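Local coordinates for protein CyaB (Pseudomonas aeruginosa, PDB 3R5G) that probably converts ATP to cyclic AMP through its class III nucleotide cyclase catalytic domain, the portion of a longer membrane protein contained in this chain, at residues D16-T21 against E109-I114; N38-M43 against D55-D60; A151-I156 against I187-D192; S44-K49 against I86-H91; V12-I17 against G59-V64. One frame throughout, in Å; residues are numbered along the deposited sequence.

Interaction 1: residues D16-T21 against E109-I114; sequences DIRGFT and EIRMGI
Carboxylate oxygen OD2 of D16 is gripped by two hydrogen bonds, both from R111: NE and NH1 each approach its syn lone pair, with NH1 3.0 Å from OD2. NE also gives a bond to D16 OD1, at 3.0 Å, so R111 meets the carboxylate side-on within its own plane, although the two groups are turned 51° apart. R18 adds a weak bond from its NE to D16 OD1 and lays its guanidinium flat on that of R111, the centres 3.6 Å apart and the planes 16° from parallel. Extended from CG to NE, R111 reaches straight across, whereas the R18 chain bends at chi2 and chi3 to fold over it. The backbone beneath is antiparallel: R111 N bonds D16 O at 2.9 Å, and R18 N bonds E109 O at 2.7 Å, pairing the end of central strand 6-18 with strand 109-116 of the cyclase sheet. The acid of E109 turns to R96, and R111 NH2 bonds the carbonyl of S149. Two positive groups stacked this closely would repel, and the D16 carboxylate probably offsets that; the same pairing should keep D16 ionised, despite the nearby acid of E146.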
# COMPACT_ATOMS: atom_id res chain seq x y z
N ASP A 16 -4.72 9.67 0.05
CA ASP A 16 -5.32 9.10 -1.14
C ASP A 16 -6.51 9.96 -1.55
O ASP A 16 -6.87 10.93 -0.82
CB ASP A 16 -5.76 7.63 -0.93
CG ASP A 16 -6.92 7.47 0.03
OD1 ASP A 16 -7.97 8.07 -0.13
OD2 ASP A 16 -6.74 6.71 1.00
N ILE A 17 -7.08 9.66 -2.72
CA ILE A 17 -8.26 10.41 -3.18
C ILE A 17 -9.54 9.62 -2.97
O ILE A 17 -9.75 8.56 -3.58
CB ILE A 17 -8.15 10.77 -4.67
CG1 ILE A 17 -6.88 11.50 -4.91
CG2 ILE A 17 -9.32 11.55 -5.08
CD1 ILE A 17 -6.54 11.53 -6.47
N ARG A 18 -10.43 10.08 -2.08
CA ARG A 18 -11.73 9.39 -1.92
C ARG A 18 -12.55 9.68 -3.15
O ARG A 18 -12.59 10.81 -3.61
CB ARG A 18 -12.44 9.90 -0.65
CG ARG A 18 -11.76 9.51 0.65
CD ARG A 18 -11.91 8.04 0.87
NE ARG A 18 -10.91 7.30 0.10
CZ ARG A 18 -10.85 5.98 0.05
NH1 ARG A 18 -9.91 5.32 -0.66
NH2 ARG A 18 -11.76 5.31 0.73
N GLY A 19 -13.14 8.63 -3.69
CA GLY A 19 -13.89 8.77 -4.93
C GLY A 19 -13.12 8.26 -6.14
O GLY A 19 -13.72 7.95 -7.22
N PHE A 20 -11.80 8.15 -6.05
CA PHE A 20 -11.01 7.78 -7.22
C PHE A 20 -11.29 6.38 -7.73
O PHE A 20 -11.32 6.14 -8.91
CB PHE A 20 -9.50 7.88 -6.94
CG PHE A 20 -8.68 7.62 -8.12
CD1 PHE A 20 -8.56 8.56 -9.09
CD2 PHE A 20 -8.05 6.38 -8.28
CE1 PHE A 20 -7.82 8.31 -10.23
CE2 PHE A 20 -7.29 6.11 -9.38
CZ PHE A 20 -7.16 7.08 -10.36
N THR A 21 -11.46 5.43 -6.82
CA THR A 21 -11.65 4.05 -7.32
C THR A 21 -12.91 3.94 -8.19
O THR A 21 -12.88 3.29 -9.22
CB THR A 21 -11.61 3.03 -6.22
OG1 THR A 21 -10.32 3.12 -5.58
CG2 THR A 21 -11.84 1.65 -6.91
N GLU A 109 -12.00 13.80 -3.29
CA GLU A 109 -11.45 14.60 -2.19
C GLU A 109 -10.29 13.89 -1.56
O GLU A 109 -10.35 12.70 -1.39
CB GLU A 109 -12.45 14.85 -1.09
CG GLU A 109 -11.83 15.86 -0.05
CD GLU A 109 -11.52 17.22 -0.58
OE1 GLU A 109 -12.49 18.03 -0.49
OE2 GLU A 109 -10.38 17.48 -1.10
N ILE A 110 -9.29 14.67 -1.20
CA ILE A 110 -8.09 14.08 -0.61
C ILE A 110 -8.34 13.82 0.85
O ILE A 110 -9.06 14.56 1.52
CB ILE A 110 -6.85 15.05 -0.85
CG1 ILE A 110 -5.56 14.33 -0.44
CG2 ILE A 110 -7.12 16.50 -0.19
CD1 ILE A 110 -4.42 15.28 -0.81
N ARG A 111 -7.75 12.73 1.32
CA ARG A 111 -7.62 12.52 2.76
C ARG A 111 -6.21 12.14 3.10
O ARG A 111 -5.49 11.56 2.27
CB ARG A 111 -8.60 11.48 3.25
CG ARG A 111 -8.27 10.14 2.77
CD ARG A 111 -9.34 9.18 3.24
NE ARG A 111 -8.96 7.87 2.70
CZ ARG A 111 -9.33 6.72 3.24
NH1 ARG A 111 -8.87 5.58 2.72
NH2 ARG A 111 -10.13 6.71 4.30
N MET A 112 -5.83 12.44 4.34
CA MET A 112 -4.43 12.33 4.76
C MET A 112 -4.27 11.85 6.17
O MET A 112 -5.10 12.23 7.03
CB MET A 112 -3.77 13.75 4.68
CG MET A 112 -3.92 14.28 3.26
SD MET A 112 -3.25 15.99 3.18
CE MET A 112 -4.63 16.71 2.55
N GLY A 113 -3.17 11.12 6.42
CA GLY A 113 -2.81 10.66 7.74
C GLY A 113 -1.35 11.00 7.98
O GLY A 113 -0.57 10.77 7.02
N ILE A 114 -0.96 11.45 9.16
CA ILE A 114 0.44 11.88 9.41
C ILE A 114 0.78 11.39 10.78
O ILE A 114 -0.01 11.62 11.73
CB ILE A 114 0.56 13.41 9.26
CG1 ILE A 114 0.09 13.80 7.88
CG2 ILE A 114 2.01 13.80 9.54
CD1 ILE A 114 0.08 15.38 7.69

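Interaction 2: residues N38-M43 against D55-D60; sequences NYLNEM and DKFVGD
Helix 29-50 lies against a beta hairpin of the cyclase sheet here, with L40 and Y39 facing the end of strand 53-58 and the turn that follows it. L40 and F57 reach toward each other tip to tip. The methyl CD2 of L40 sits over one face of the F57 ring, 4.1 Å from its centroid and 22° off the ring normal, a CH-pi contact displaced toward the rim at CG and CD2. In both residues CG stands anti to the carbonyl carbon, which sends the two side chains toward each other between helix and strand. The other L40 methyl, CD1, rests 3.6 Å from G59 O, in a turn where G59 has a positive phi of 54°. The second subunit also packs here, its G125 on L40 and its A126 on F57. Y39 behaves differently: with CG anti to its backbone N, the ring presents its edge to the turn, CE2 lying 3.8 Å from D60 O, while M43 CG lies over one ring face. Where the phenol ends, a water bridges helix to turn, 2.6 Å from Y39 OH and donating to D60 O over 2.7 Å.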
# COMPACT_ATOMS: atom_id res chain seq x y z
N ASN A 38 -1.69 13.86 -13.80
CA ASN A 38 -1.74 15.31 -13.49
C ASN A 38 -1.73 15.51 -11.97
O ASN A 38 -0.91 16.27 -11.47
CB ASN A 38 -2.96 15.93 -14.12
CG ASN A 38 -3.11 17.43 -13.78
OD1 ASN A 38 -2.15 18.20 -13.85
ND2 ASN A 38 -4.33 17.84 -13.54
N TYR A 39 -2.59 14.76 -11.33
CA TYR A 39 -2.67 14.78 -9.84
C TYR A 39 -1.37 14.41 -9.19
O TYR A 39 -0.85 15.12 -8.36
CB TYR A 39 -3.78 13.84 -9.37
CG TYR A 39 -3.76 13.69 -7.86
CD1 TYR A 39 -4.29 14.71 -6.99
CD2 TYR A 39 -3.23 12.53 -7.27
CE1 TYR A 39 -4.20 14.59 -5.58
CE2 TYR A 39 -3.18 12.38 -5.86
CZ TYR A 39 -3.64 13.44 -5.03
OH TYR A 39 -3.61 13.38 -3.66
N LEU A 40 -0.78 13.26 -9.60
CA LEU A 40 0.45 12.85 -8.98
C LEU A 40 1.61 13.84 -9.26
O LEU A 40 2.45 14.09 -8.45
CB LEU A 40 0.81 11.42 -9.46
CG LEU A 40 -0.13 10.34 -8.95
CD1 LEU A 40 0.22 8.99 -9.65
CD2 LEU A 40 -0.16 10.16 -7.40
N ASN A 41 1.63 14.43 -10.48
CA ASN A 41 2.67 15.39 -10.81
C ASN A 41 2.50 16.67 -9.93
O ASN A 41 3.47 17.14 -9.39
CB ASN A 41 2.55 15.80 -12.29
CG ASN A 41 3.83 16.37 -12.81
OD1 ASN A 41 4.91 15.80 -12.65
ND2 ASN A 41 3.73 17.59 -13.33
N GLU A 42 1.23 17.07 -9.76
CA GLU A 42 0.99 18.30 -8.92
C GLU A 42 1.32 18.05 -7.48
O GLU A 42 1.99 18.86 -6.86
CB GLU A 42 -0.44 18.81 -8.99
CG GLU A 42 -0.81 19.35 -10.41
CD GLU A 42 -0.01 20.61 -10.72
OE1 GLU A 42 -0.18 21.61 -9.99
OE2 GLU A 42 0.86 20.61 -11.63
N MET A 43 0.95 16.84 -7.01
CA MET A 43 1.35 16.51 -5.61
C MET A 43 2.84 16.40 -5.42
O MET A 43 3.39 16.83 -4.41
CB MET A 43 0.70 15.21 -5.15
CG MET A 43 -0.77 15.26 -5.06
SD MET A 43 -1.45 16.55 -4.00
CE MET A 43 -2.01 17.76 -5.21
N ASP A 55 8.29 8.97 -1.46
CA ASP A 55 8.71 7.58 -1.36
C ASP A 55 8.22 6.83 -2.54
O ASP A 55 9.01 6.21 -3.29
CB ASP A 55 8.21 6.89 -0.11
CG ASP A 55 8.72 5.46 -0.01
OD1 ASP A 55 8.55 4.68 -0.99
OD2 ASP A 55 9.25 5.13 1.05
N LYS A 56 6.93 6.85 -2.75
CA LYS A 56 6.33 6.10 -3.84
C LYS A 56 4.90 6.53 -3.95
O LYS A 56 4.30 7.24 -3.03
CB LYS A 56 6.37 4.58 -3.61
CG LYS A 56 5.51 4.17 -2.39
CD LYS A 56 5.44 2.67 -2.15
CE LYS A 56 6.82 2.03 -2.17
NZ LYS A 56 7.44 2.18 -0.85
N PHE A 57 4.37 6.18 -5.11
CA PHE A 57 2.98 6.23 -5.36
C PHE A 57 2.48 4.80 -5.53
O PHE A 57 3.16 3.90 -6.15
CB PHE A 57 2.63 7.03 -6.62
CG PHE A 57 3.28 8.37 -6.70
CD1 PHE A 57 3.99 8.71 -7.84
CD2 PHE A 57 3.23 9.29 -5.67
CE1 PHE A 57 4.61 9.97 -7.93
CE2 PHE A 57 3.79 10.53 -5.74
CZ PHE A 57 4.51 10.90 -6.92
N VAL A 58 1.30 4.55 -4.99
CA VAL A 58 0.61 3.29 -5.19
C VAL A 58 -0.76 3.63 -5.74
O VAL A 58 -1.67 3.97 -4.97
CB VAL A 58 0.52 2.46 -3.93
CG1 VAL A 58 -0.15 1.11 -4.24
CG2 VAL A 58 1.95 2.23 -3.35
N GLY A 59 -0.95 3.57 -7.04
CA GLY A 59 -2.12 4.19 -7.67
C GLY A 59 -2.25 5.70 -7.29
O GLY A 59 -1.35 6.53 -7.54
N ASP A 60 -3.36 6.07 -6.63
CA ASP A 60 -3.55 7.47 -6.20
C ASP A 60 -3.01 7.70 -4.80
O ASP A 60 -3.02 8.85 -4.36
CB ASP A 60 -5.05 7.82 -6.16
CG ASP A 60 -5.86 6.83 -5.29
OD1 ASP A 60 -5.72 5.62 -5.44
OD2 ASP A 60 -6.62 7.24 -4.39
O HOH W 1 -3.23 10.94 -2.74

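Interaction 3: residues A151-I156 against I187-D192; sequences AGEILI and IYQVVD
I154, I156 and V190 form the apolar centre. The branched carbons of I154 and V190 meet directly, CB to CB at 3.8 Å, as their side chains cross obliquely. I156 comes to V190 at about a right angle, its CG2 lying 3.8 Å from V190 CG2. In I156, CG1 takes the crowded position between backbone N and carbonyl carbon (chi1 65°), which brings it against Y188 CB. V82 of helix 74-100 and Y161 of helix 158-164 help to cover this face. On the other face L155 spreads its two methyls: CD1 touches I187 CD1 at 4.1 Å, and the L155 and Q189 side chains lie side by side, pointing the same way, with CD2 against Q189 CG. Between the faces runs an antiparallel ladder that joins strand 154-157 to strand 185-190, extending the cyclase sheet beyond strand 109-116. I156 and Y188 form a hydrogen-bonded pair, with I156 N 2.9 Å from Y188 O, and L155 and Q189 a non-hydrogen-bonded one. V190 N bonds I154 O at 3.0 Å; within the same pair, a water stands in for the second bond, accepting from I154 N and donating to V190 O. At the polar edge Q189 NE2 gives a nearly straight bond (173°) of 2.6 Å to the anti lone pair of E153 OE2. That oxygen lies in the amide plane of Q189, and K173 adds a salt bridge to it.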
# COMPACT_ATOMS: atom_id res chain seq x y z
N ALA A 151 -13.03 12.03 3.98
CA ALA A 151 -12.71 12.92 2.89
C ALA A 151 -12.51 14.35 3.35
O ALA A 151 -13.38 14.94 4.07
CB ALA A 151 -13.89 12.93 1.88
N GLY A 152 -11.39 14.93 2.92
CA GLY A 152 -11.10 16.30 3.26
C GLY A 152 -10.40 16.55 4.56
O GLY A 152 -10.20 17.74 4.90
N GLU A 153 -10.07 15.49 5.25
CA GLU A 153 -9.53 15.61 6.63
C GLU A 153 -8.05 15.26 6.60
O GLU A 153 -7.58 14.43 5.74
CB GLU A 153 -10.25 14.55 7.47
CG GLU A 153 -10.05 14.57 8.92
CD GLU A 153 -11.09 13.65 9.59
OE1 GLU A 153 -11.13 12.46 9.35
OE2 GLU A 153 -11.90 14.15 10.40
N ILE A 154 -7.30 15.94 7.46
CA ILE A 154 -5.95 15.58 7.73
C ILE A 154 -5.94 15.13 9.18
O ILE A 154 -6.12 15.95 10.15
CB ILE A 154 -5.04 16.81 7.62
CG1 ILE A 154 -5.13 17.32 6.25
CG2 ILE A 154 -3.59 16.41 7.96
CD1 ILE A 154 -4.34 18.67 5.99
N LEU A 155 -5.64 13.88 9.36
CA LEU A 155 -5.60 13.31 10.73
C LEU A 155 -4.18 13.12 11.19
O LEU A 155 -3.35 12.56 10.39
CB LEU A 155 -6.27 11.94 10.85
CG LEU A 155 -7.78 11.92 10.70
CD1 LEU A 155 -8.33 10.53 11.13
CD2 LEU A 155 -8.37 12.93 11.69
N ILE A 156 -3.77 13.51 12.39
CA ILE A 156 -2.43 13.34 12.86
C ILE A 156 -2.47 12.68 14.24
O ILE A 156 -3.51 12.75 14.96
CB ILE A 156 -1.74 14.73 12.99
CG1 ILE A 156 -2.36 15.68 14.06
CG2 ILE A 156 -1.77 15.39 11.63
CD1 ILE A 156 -1.53 16.94 14.36
N ILE A 187 -5.95 11.10 18.39
CA ILE A 187 -5.91 11.71 17.00
C ILE A 187 -6.43 13.12 17.00
O ILE A 187 -7.15 13.57 17.90
CB ILE A 187 -6.58 10.90 15.95
CG1 ILE A 187 -8.13 10.76 16.25
CG2 ILE A 187 -5.79 9.51 15.82
CD1 ILE A 187 -8.98 10.21 15.14
N TYR A 188 -5.99 13.94 16.03
CA TYR A 188 -6.45 15.32 15.86
C TYR A 188 -6.66 15.67 14.42
O TYR A 188 -6.02 15.00 13.56
CB TYR A 188 -5.32 16.28 16.35
CG TYR A 188 -4.88 16.10 17.80
CD1 TYR A 188 -4.01 15.08 18.11
CD2 TYR A 188 -5.41 16.92 18.82
CE1 TYR A 188 -3.64 14.84 19.47
CE2 TYR A 188 -5.07 16.69 20.16
CZ TYR A 188 -4.16 15.67 20.43
OH TYR A 188 -3.78 15.45 21.77
N GLN A 189 -7.59 16.53 14.12
CA GLN A 189 -7.82 17.07 12.78
C GLN A 189 -6.98 18.34 12.69
O GLN A 189 -6.88 19.12 13.63
CB GLN A 189 -9.30 17.46 12.61
CG GLN A 189 -10.22 16.32 12.60
CD GLN A 189 -11.68 16.77 12.77
OE1 GLN A 189 -11.97 17.65 13.59
NE2 GLN A 189 -12.55 16.09 12.07
N VAL A 190 -6.38 18.59 11.50
CA VAL A 190 -5.67 19.81 11.25
C VAL A 190 -6.58 20.78 10.52
O VAL A 190 -7.29 20.41 9.55
CB VAL A 190 -4.42 19.46 10.33
CG1 VAL A 190 -3.78 20.78 9.90
CG2 VAL A 190 -3.42 18.75 11.12
N VAL A 191 -6.63 22.00 11.05
CA VAL A 191 -7.58 23.02 10.59
C VAL A 191 -6.76 24.20 10.04
O VAL A 191 -5.80 24.65 10.66
CB VAL A 191 -8.44 23.50 11.78
CG1 VAL A 191 -9.34 24.67 11.42
CG2 VAL A 191 -9.26 22.34 12.25
N ASP A 192 -7.12 24.67 8.88
CA ASP A 192 -6.37 25.75 8.27
C ASP A 192 -6.56 26.98 9.05
O ASP A 192 -7.65 27.25 9.62
CB ASP A 192 -7.01 26.01 6.91
CG ASP A 192 -6.64 24.93 5.89
OD1 ASP A 192 -6.03 23.90 6.27
OD2 ASP A 192 -6.90 25.13 4.68
O HOH W 2 -8.65 18.16 8.92

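Interaction 4: residues S44-K49 against I86-H91; sequences SKIALK and IAMRKH
I46 fills the tight part of this contact, pointing from its helix straight at the other. Its branches divide the work: CG2 packs 3.8 Å from M88 CG and 4.1 Å from A87 CB, while CD1 reaches H91 CB at 3.8 Å and lies obliquely by the imidazole. With CG1 anti to the carbonyl carbon and CG2 anti to the backbone N, the two branches spread to meet successive turns. M88 slides past I46 in the opposite direction, its chain extended, and the terminal CE arrives more loosely, 4.3 Å from A47 CB. Helices 29-50 and 74-100 are thus laid side by side over one face of the sheet, as in the ferredoxin-like core of class III cyclases. Their segments run at 150° to each other, nearly antiparallel, with the axes approaching to 10.1 Å. M88 marks the sheet side, where it also touches I110. Away from the sheet the contact loosens: K45, L48, K49 and K90 are exposed and reach nothing on the opposite segment. H91 stands toward this margin with CG anti to its backbone N (chi1 -165°), and its NE2 hydrogen-bonds to E42 OE1, one turn before I46 on the facing helix.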
# COMPACT_ATOMS: atom_id res chain seq x y z
N SER A 44 3.56 15.82 -6.40
CA SER A 44 4.98 15.77 -6.36
C SER A 44 5.64 17.16 -6.27
O SER A 44 6.57 17.35 -5.48
CB SER A 44 5.44 15.00 -7.61
OG SER A 44 6.84 15.10 -7.65
N LYS A 45 5.16 18.12 -7.05
CA LYS A 45 5.68 19.43 -6.97
C LYS A 45 5.49 20.08 -5.58
O LYS A 45 6.38 20.71 -5.08
CB LYS A 45 4.97 20.32 -7.98
CG LYS A 45 5.32 19.93 -9.45
CD LYS A 45 4.81 20.98 -10.35
CE LYS A 45 5.42 20.70 -11.73
NZ LYS A 45 4.52 20.93 -12.90
N ILE A 46 4.30 19.87 -4.98
CA ILE A 46 4.12 20.38 -3.62
C ILE A 46 5.02 19.71 -2.55
O ILE A 46 5.62 20.40 -1.75
CB ILE A 46 2.62 20.28 -3.21
CG1 ILE A 46 1.75 21.03 -4.20
CG2 ILE A 46 2.44 20.81 -1.75
CD1 ILE A 46 0.26 20.92 -4.06
N ALA A 47 5.19 18.39 -2.64
CA ALA A 47 6.09 17.73 -1.72
C ALA A 47 7.51 18.23 -1.90
O ALA A 47 8.17 18.47 -0.90
CB ALA A 47 6.05 16.20 -1.94
N LEU A 48 7.97 18.45 -3.17
CA LEU A 48 9.35 19.00 -3.34
C LEU A 48 9.49 20.40 -2.68
O LEU A 48 10.45 20.64 -1.94
CB LEU A 48 9.75 19.08 -4.85
CG LEU A 48 11.11 19.82 -5.22
CD1 LEU A 48 12.47 19.09 -4.80
CD2 LEU A 48 11.14 20.19 -6.75
N LYS A 49 8.47 21.25 -2.89
CA LYS A 49 8.49 22.61 -2.36
C LYS A 49 8.65 22.63 -0.81
O LYS A 49 9.35 23.43 -0.20
CB LYS A 49 7.19 23.31 -2.73
CG LYS A 49 7.03 24.56 -1.98
CD LYS A 49 5.61 25.09 -2.18
CE LYS A 49 5.57 26.26 -3.16
NZ LYS A 49 4.30 26.24 -3.93
N ILE A 86 -1.70 20.68 4.26
CA ILE A 86 -2.62 21.82 4.17
C ILE A 86 -2.63 22.37 2.73
O ILE A 86 -3.68 22.64 2.12
CB ILE A 86 -2.31 22.87 5.16
CG1 ILE A 86 -2.70 22.37 6.59
CG2 ILE A 86 -3.00 24.23 4.80
CD1 ILE A 86 -2.06 23.21 7.72
N ALA A 87 -1.39 22.51 2.20
CA ALA A 87 -1.26 23.01 0.88
C ALA A 87 -1.83 22.12 -0.18
O ALA A 87 -2.39 22.60 -1.20
CB ALA A 87 0.27 23.28 0.63
N MET A 88 -1.68 20.79 -0.08
CA MET A 88 -2.25 19.85 -1.01
C MET A 88 -3.76 19.92 -0.96
O MET A 88 -4.39 19.84 -2.02
CB MET A 88 -1.77 18.43 -0.69
CG MET A 88 -0.27 18.24 -0.97
SD MET A 88 0.23 16.60 -0.40
CE MET A 88 1.78 16.42 -1.30
N ARG A 89 -4.32 20.02 0.24
CA ARG A 89 -5.80 20.08 0.35
C ARG A 89 -6.29 21.36 -0.33
O ARG A 89 -7.38 21.31 -1.01
CB ARG A 89 -6.15 20.02 1.83
CG ARG A 89 -7.64 20.12 2.07
CD ARG A 89 -8.08 19.70 3.46
NE ARG A 89 -7.50 20.63 4.42
CZ ARG A 89 -7.57 20.44 5.77
NH1 ARG A 89 -8.23 19.34 6.21
NH2 ARG A 89 -7.05 21.29 6.63
N LYS A 90 -5.55 22.49 -0.19
CA LYS A 90 -5.97 23.71 -0.89
C LYS A 90 -5.84 23.52 -2.38
O LYS A 90 -6.71 23.96 -3.14
CB LYS A 90 -5.16 24.92 -0.47
CG LYS A 90 -5.35 25.42 0.91
CD LYS A 90 -4.42 26.53 1.24
CE LYS A 90 -4.62 26.95 2.70
NZ LYS A 90 -3.62 27.90 3.19
N HIS A 91 -4.80 22.86 -2.84
CA HIS A 91 -4.61 22.75 -4.29
C HIS A 91 -5.63 21.81 -4.89
O HIS A 91 -6.03 21.91 -6.06
CB HIS A 91 -3.20 22.27 -4.58
CG HIS A 91 -2.82 22.47 -5.99
ND1 HIS A 91 -2.69 23.72 -6.55
CD2 HIS A 91 -2.45 21.57 -6.93
CE1 HIS A 91 -2.32 23.57 -7.82
NE2 HIS A 91 -2.15 22.28 -8.07

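Interaction 5: residues V12-I17 against G59-V64; sequences VFFSDI and GDCVMV
Main-chain hydrogen bonds carry the pairing. F13 with V64 and S15 with V62 are antiparallel hydrogen-bonded pairs, F14 with M63 the non-hydrogen-bonded pair between them. F13 N lies 2.8 Å from V64 O, nearly along the C=O axis, whereas V62 N reaches S15 O from above the carbonyl plane. Past the last pair a side chain takes over: I17 N donates to the anti lone pair of D60 OD2 at 3.0 Å, an acceptor brought there by the crowded chi1 of D60 (54°). One water donates both to that oxygen and to I17 O; another lies 2.8 Å from S15 OG.

Aromatic contacts gather on the face of F14, C61 and M63. F14 and M63 lie side by side, pointing the same way, and M63 CG approaches F14 CE2 to 3.5 Å, an off-centre CH-pi contact. M63 SD makes an oblique Met-aromatic contact, 4.7 Å from the F14 ring centroid, while C61 SG stands at the ring edge. On the opposite face, F13 CD2 rests 4.1 Å from V64 CG2, and S15 OG packs on V62 CB.

Electrostatically, D16 OD1 and D60 OD2 are 4.5 Å apart, a like-charge pair eased, probably, by R111 on D16. The two are consistent with the metal-binding aspartates of class III cyclases, although here a water, not a metal, is found beside D60 OD2.

Strand 6-18 is central, with strand 109-116 on its other edge; M84 and M88 of helix 74-100 and Y39 and L40 of helix 29-50 pack on the F13 face, helix 137-148 on F14.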
# COMPACT_ATOMS: atom_id res chain seq x y z
N VAL A 12 5.87 11.00 8.80
CA VAL A 12 5.43 10.18 7.67
C VAL A 12 4.01 10.53 7.24
O VAL A 12 3.15 10.70 8.13
CB VAL A 12 5.46 8.63 7.98
CG1 VAL A 12 4.97 7.81 6.83
CG2 VAL A 12 6.87 8.24 8.51
N PHE A 13 3.79 10.76 5.95
CA PHE A 13 2.53 11.28 5.40
C PHE A 13 2.03 10.27 4.38
O PHE A 13 2.81 9.78 3.51
CB PHE A 13 2.92 12.61 4.67
CG PHE A 13 1.85 13.10 3.79
CD1 PHE A 13 0.99 14.13 4.28
CD2 PHE A 13 1.64 12.59 2.49
CE1 PHE A 13 0.00 14.65 3.44
CE2 PHE A 13 0.57 13.13 1.63
CZ PHE A 13 -0.24 14.16 2.12
N PHE A 14 0.73 9.93 4.49
CA PHE A 14 0.05 9.22 3.47
C PHE A 14 -1.17 9.93 3.02
O PHE A 14 -1.87 10.52 3.87
CB PHE A 14 -0.44 7.80 3.96
CG PHE A 14 0.65 6.77 4.11
CD1 PHE A 14 1.41 6.71 5.22
CD2 PHE A 14 0.95 5.89 3.04
CE1 PHE A 14 2.37 5.71 5.39
CE2 PHE A 14 2.01 4.98 3.16
CZ PHE A 14 2.67 4.84 4.37
N SER A 15 -1.50 9.84 1.76
CA SER A 15 -2.79 10.39 1.30
C SER A 15 -3.41 9.53 0.25
O SER A 15 -2.73 8.74 -0.40
CB SER A 15 -2.62 11.78 0.75
OG SER A 15 -1.80 11.77 -0.47
N ASP A 16 -4.72 9.67 0.05
CA ASP A 16 -5.32 9.10 -1.14
C ASP A 16 -6.51 9.96 -1.55
O ASP A 16 -6.87 10.93 -0.82
CB ASP A 16 -5.76 7.63 -0.93
CG ASP A 16 -6.92 7.47 0.03
OD1 ASP A 16 -7.97 8.07 -0.13
OD2 ASP A 16 -6.74 6.71 1.00
N ILE A 17 -7.08 9.66 -2.72
CA ILE A 17 -8.26 10.41 -3.18
C ILE A 17 -9.54 9.62 -2.97
O ILE A 17 -9.75 8.56 -3.58
CB ILE A 17 -8.15 10.77 -4.67
CG1 ILE A 17 -6.88 11.50 -4.91
CG2 ILE A 17 -9.32 11.55 -5.08
CD1 ILE A 17 -6.54 11.53 -6.47
N GLY A 59 -0.95 3.57 -7.04
CA GLY A 59 -2.12 4.19 -7.67
C GLY A 59 -2.25 5.70 -7.29
O GLY A 59 -1.35 6.53 -7.54
N ASP A 60 -3.36 6.07 -6.63
CA ASP A 60 -3.55 7.47 -6.20
C ASP A 60 -3.01 7.70 -4.80
O ASP A 60 -3.02 8.85 -4.36
CB ASP A 60 -5.05 7.82 -6.16
CG ASP A 60 -5.86 6.83 -5.29
OD1 ASP A 60 -5.72 5.62 -5.44
OD2 ASP A 60 -6.62 7.24 -4.39
N CYS A 61 -2.55 6.63 -4.14
CA CYS A 61 -1.94 6.82 -2.83
C CYS A 61 -0.53 7.41 -2.87
O CYS A 61 0.29 6.94 -3.67
CB CYS A 61 -1.87 5.48 -2.15
SG CYS A 61 -1.18 5.59 -0.42
N VAL A 62 -0.26 8.48 -2.13
CA VAL A 62 1.03 9.13 -2.09
C VAL A 62 1.67 8.97 -0.71
O VAL A 62 1.01 9.14 0.31
CB VAL A 62 0.84 10.61 -2.29
CG1 VAL A 62 2.06 11.46 -2.03
CG2 VAL A 62 0.31 10.94 -3.70
N MET A 63 2.94 8.60 -0.59
CA MET A 63 3.66 8.43 0.64
C MET A 63 4.86 9.38 0.59
O MET A 63 5.61 9.34 -0.42
CB MET A 63 4.13 7.00 0.66
CG MET A 63 4.84 6.65 1.85
SD MET A 63 5.50 4.91 1.72
CE MET A 63 6.54 4.99 3.15
N VAL A 64 5.02 10.23 1.58
CA VAL A 64 6.11 11.22 1.67
C VAL A 64 6.65 11.15 3.06
O VAL A 64 5.85 10.91 4.02
CB VAL A 64 5.60 12.63 1.36
CG1 VAL A 64 6.74 13.70 1.49
CG2 VAL A 64 4.85 12.65 -0.01
O HOH W 1 -3.23 10.94 -2.74
O HOH W 3 -8.36 6.10 -3.15

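Four of the five contacts involve one sheet directly, and interaction 4 joins two helices lying on it. Strand 6-18 is the hub: interactions 1 and 5, centres 8 Å apart, pair its two edges and share D16 and I17. Interaction 2 shares G59, D60 and a water with interaction 5, and helix 29-50 with interaction 4, each pair of contacts meeting directly. Interaction 3 comes last along the chain and lies across its centre from interaction 2, about 20 Å away centre to centre, yet R89 of the 86-91 segment binds D192 and G152. Interactions 2 and 4 are nested within the loop closed by interaction 1. The shared residues bring D16 beside D60 of the hairpin turn, within one compact catalytic domain.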